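Local coordinates for dihydrolipoyl dehydrogenase (Elizabethkingia anophelis NUHP1, PDB 6UZI), which oxidises the dihydrolipoyl groups of its partner proteins with NAD(+), using bound FAD and a redox-active disulfide, at the interface of chains A and B. Coordinates in Å, arbitrary orientation; residue numbers count along the deposited sequence, not the author numbering. Chains: chain A/B, Dihydrolipoyl dehydrogenase.

The interface of chains A and B. Residues chain A 330, 334, 354-356; chain B 450-452.
CA of B:Ala452 sits over one face of the A:His330 imidazole, 3.5 Å from its centroid, in a CH-pi contact. The methyl group of B:Ala452 continues this packing past the ring to A:Pro356, where its CB comes 4.0 Å from CG of the pyrrolidine. B:Ser450 approaches the same ring differently: its hydroxyl OG lies in the imidazole plane, at the edge that carries CD2, and also faces CD of A:Pro356. That position follows from a first torsion that sets OG anti to the backbone N (chi1 -175°) and turns it into the angle between the histidine and the proline. Behind it, CB of B:Ser450 packs against CD of A:Pro356 at 3.8 Å and looks towards the carboxylate of A:Glu334, whose extended chain brings OE1 to 3.7 Å from that CB.

Within chain A, NE2 of A:His330 donates a hydrogen bond to the carbonyl O of A:Pro356 (2.6 Å). The acceptor lies in the imidazole plane, so the bond should help fix the ring's rotation, and with it the face offered to B:Ala452. It also ties helix 329-343 to the loop that follows the 3-10 helix 352-354.

A water also links the two chains: it accepts the backbone N-H of B:Ser450 in a nearly straight bond (2.9 Å from N to the water O, 168° at H) and lies 3.1 Å from the carbonyl O of A:Leu354.

The patch thus seats the loop 450-452 of one subunit, just ahead of the catalytic acid-base histidine B:His453, against the other subunit, beside A:His330 of its FAD-binding segment. In this family the active site is built from both subunits, and such packing probably helps position that histidine in the dimer.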
ATOM      1  N   HIS A 330       8.361  -1.046 -15.613  1.00 25.65           N
ATOM      2  CA  HIS A 330       6.995  -1.117 -16.113  1.00 22.30           C
ATOM      3  C   HIS A 330       6.794  -0.296 -17.380  1.00 24.51           C
ATOM      4  O   HIS A 330       5.872  -0.588 -18.149  1.00 36.20           O
ATOM      5  CB  HIS A 330       5.996  -0.684 -15.037  1.00 33.45           C
ATOM      6  CG  HIS A 330       6.314   0.625 -14.387  1.00 33.70           C
ATOM      7  ND1 HIS A 330       7.408   0.802 -13.567  1.00 32.39           N
ATOM      8  CD2 HIS A 330       5.677   1.818 -14.427  1.00 32.29           C
ATOM      9  CE1 HIS A 330       7.430   2.046 -13.129  1.00 28.85           C
ATOM     10  NE2 HIS A 330       6.393   2.687 -13.641  1.00 32.40           N
ATOM     11  N   GLU A 334       5.085  -2.044 -20.661  1.00 33.18           N
ATOM     12  CA  GLU A 334       3.980  -1.491 -21.436  1.00 28.70           C
ATOM     13  C   GLU A 334       4.356  -1.353 -22.906  1.00 40.80           C
ATOM     14  O   GLU A 334       3.543  -1.645 -23.796  1.00 37.90           O
ATOM     15  CB  GLU A 334       3.551  -0.142 -20.867  1.00 27.37           C
ATOM     16  CG  GLU A 334       2.272   0.414 -21.501  1.00 31.16           C
ATOM     17  CD  GLU A 334       1.726   1.618 -20.750  1.00 49.99           C
ATOM     18  OE1 GLU A 334       2.344   2.009 -19.733  1.00 61.12           O
ATOM     19  OE2 GLU A 334       0.675   2.159 -21.161  1.00 53.42           O
ATOM     20  N   LEU A 354       1.286   9.279 -17.591  1.00 44.12           N
ATOM     21  CA  LEU A 354       0.653   8.511 -16.527  1.00 32.18           C
ATOM     22  C   LEU A 354       1.442   7.263 -16.159  1.00 34.82           C
ATOM     23  O   LEU A 354       0.870   6.312 -15.621  1.00 38.60           O
ATOM     24  CB  LEU A 354      -0.775   8.132 -16.911  1.00 34.01           C
ATOM     25  CG  LEU A 354      -1.689   9.332 -17.151  1.00 42.43           C
ATOM     26  CD1 LEU A 354      -3.120   8.884 -17.318  1.00 38.79           C
ATOM     27  CD2 LEU A 354      -1.566  10.340 -16.012  1.00 39.35           C
ATOM     28  N   ILE A 355       2.741   7.254 -16.434  1.00 33.70           N
ATOM     29  CA  ILE A 355       3.634   6.186 -15.994  1.00 28.17           C
ATOM     30  C   ILE A 355       4.259   6.622 -14.672  1.00 32.10           C
ATOM     31  O   ILE A 355       5.008   7.612 -14.652  1.00 29.40           O
ATOM     32  CB  ILE A 355       4.720   5.898 -17.037  1.00 27.12           C
ATOM     33  CG1 ILE A 355       4.081   5.414 -18.335  1.00 33.93           C
ATOM     34  CG2 ILE A 355       5.718   4.873 -16.504  1.00 30.81           C
ATOM     35  CD1 ILE A 355       5.055   5.214 -19.455  1.00 27.66           C
ATOM     36  N   PRO A 356       3.998   5.933 -13.571  1.00 38.17           N
ATOM     37  CA  PRO A 356       4.526   6.389 -12.281  1.00 37.63           C
ATOM     38  C   PRO A 356       6.004   6.075 -12.120  1.00 38.98           C
ATOM     39  O   PRO A 356       6.544   5.149 -12.727  1.00 41.17           O
ATOM     40  CB  PRO A 356       3.690   5.601 -11.266  1.00 29.91           C
ATOM     41  CG  PRO A 356       3.393   4.297 -12.001  1.00 28.84           C
ATOM     42  CD  PRO A 356       3.202   4.695 -13.451  1.00 32.86           C
TER
ATOM     43  N   SER B 450      -0.692   1.764 -16.454  1.00 37.27           N
ATOM     44  CA  SER B 450       0.647   1.512 -15.941  1.00 32.62           C
ATOM     45  C   SER B 450       0.614   1.220 -14.446  1.00 32.56           C
ATOM     46  O   SER B 450       0.052   1.986 -13.659  1.00 40.59           O
ATOM     47  CB  SER B 450       1.552   2.716 -16.221  1.00 38.34           C
ATOM     48  OG  SER B 450       2.897   2.462 -15.846  1.00 47.10           O
ATOM     49  N   HIS B 451       1.209   0.100 -14.055  1.00 23.96           N
ATOM     50  CA  HIS B 451       1.411  -0.224 -12.649  1.00 28.17           C
ATOM     51  C   HIS B 451       2.906  -0.321 -12.362  1.00 35.16           C
ATOM     52  O   HIS B 451       3.627  -1.067 -13.033  1.00 25.99           O
ATOM     53  CB  HIS B 451       0.683  -1.523 -12.278  1.00 29.05           C
ATOM     54  CG  HIS B 451      -0.810  -1.382 -12.242  1.00 34.08           C
ATOM     55  ND1 HIS B 451      -1.553  -1.017 -13.347  1.00 33.41           N
ATOM     56  CD2 HIS B 451      -1.701  -1.569 -11.240  1.00 28.05           C
ATOM     57  CE1 HIS B 451      -2.832  -0.980 -13.024  1.00 26.89           C
ATOM     58  NE2 HIS B 451      -2.950  -1.317 -11.752  1.00 29.87           N
ATOM     59  N   ALA B 452       3.360   0.429 -11.359  1.00 38.51           N
ATOM     60  CA  ALA B 452       4.779   0.480 -11.033  1.00 32.34           C
ATOM     61  C   ALA B 452       5.330  -0.919 -10.793  1.00 29.53           C
ATOM     62  O   ALA B 452       4.660  -1.776 -10.215  1.00 23.57           O
ATOM     63  CB  ALA B 452       5.007   1.352  -9.793  1.00 23.71           C
TER
HETATM   64  O   HOH W   1      -1.004   4.550 -17.360  1.00 45.90           O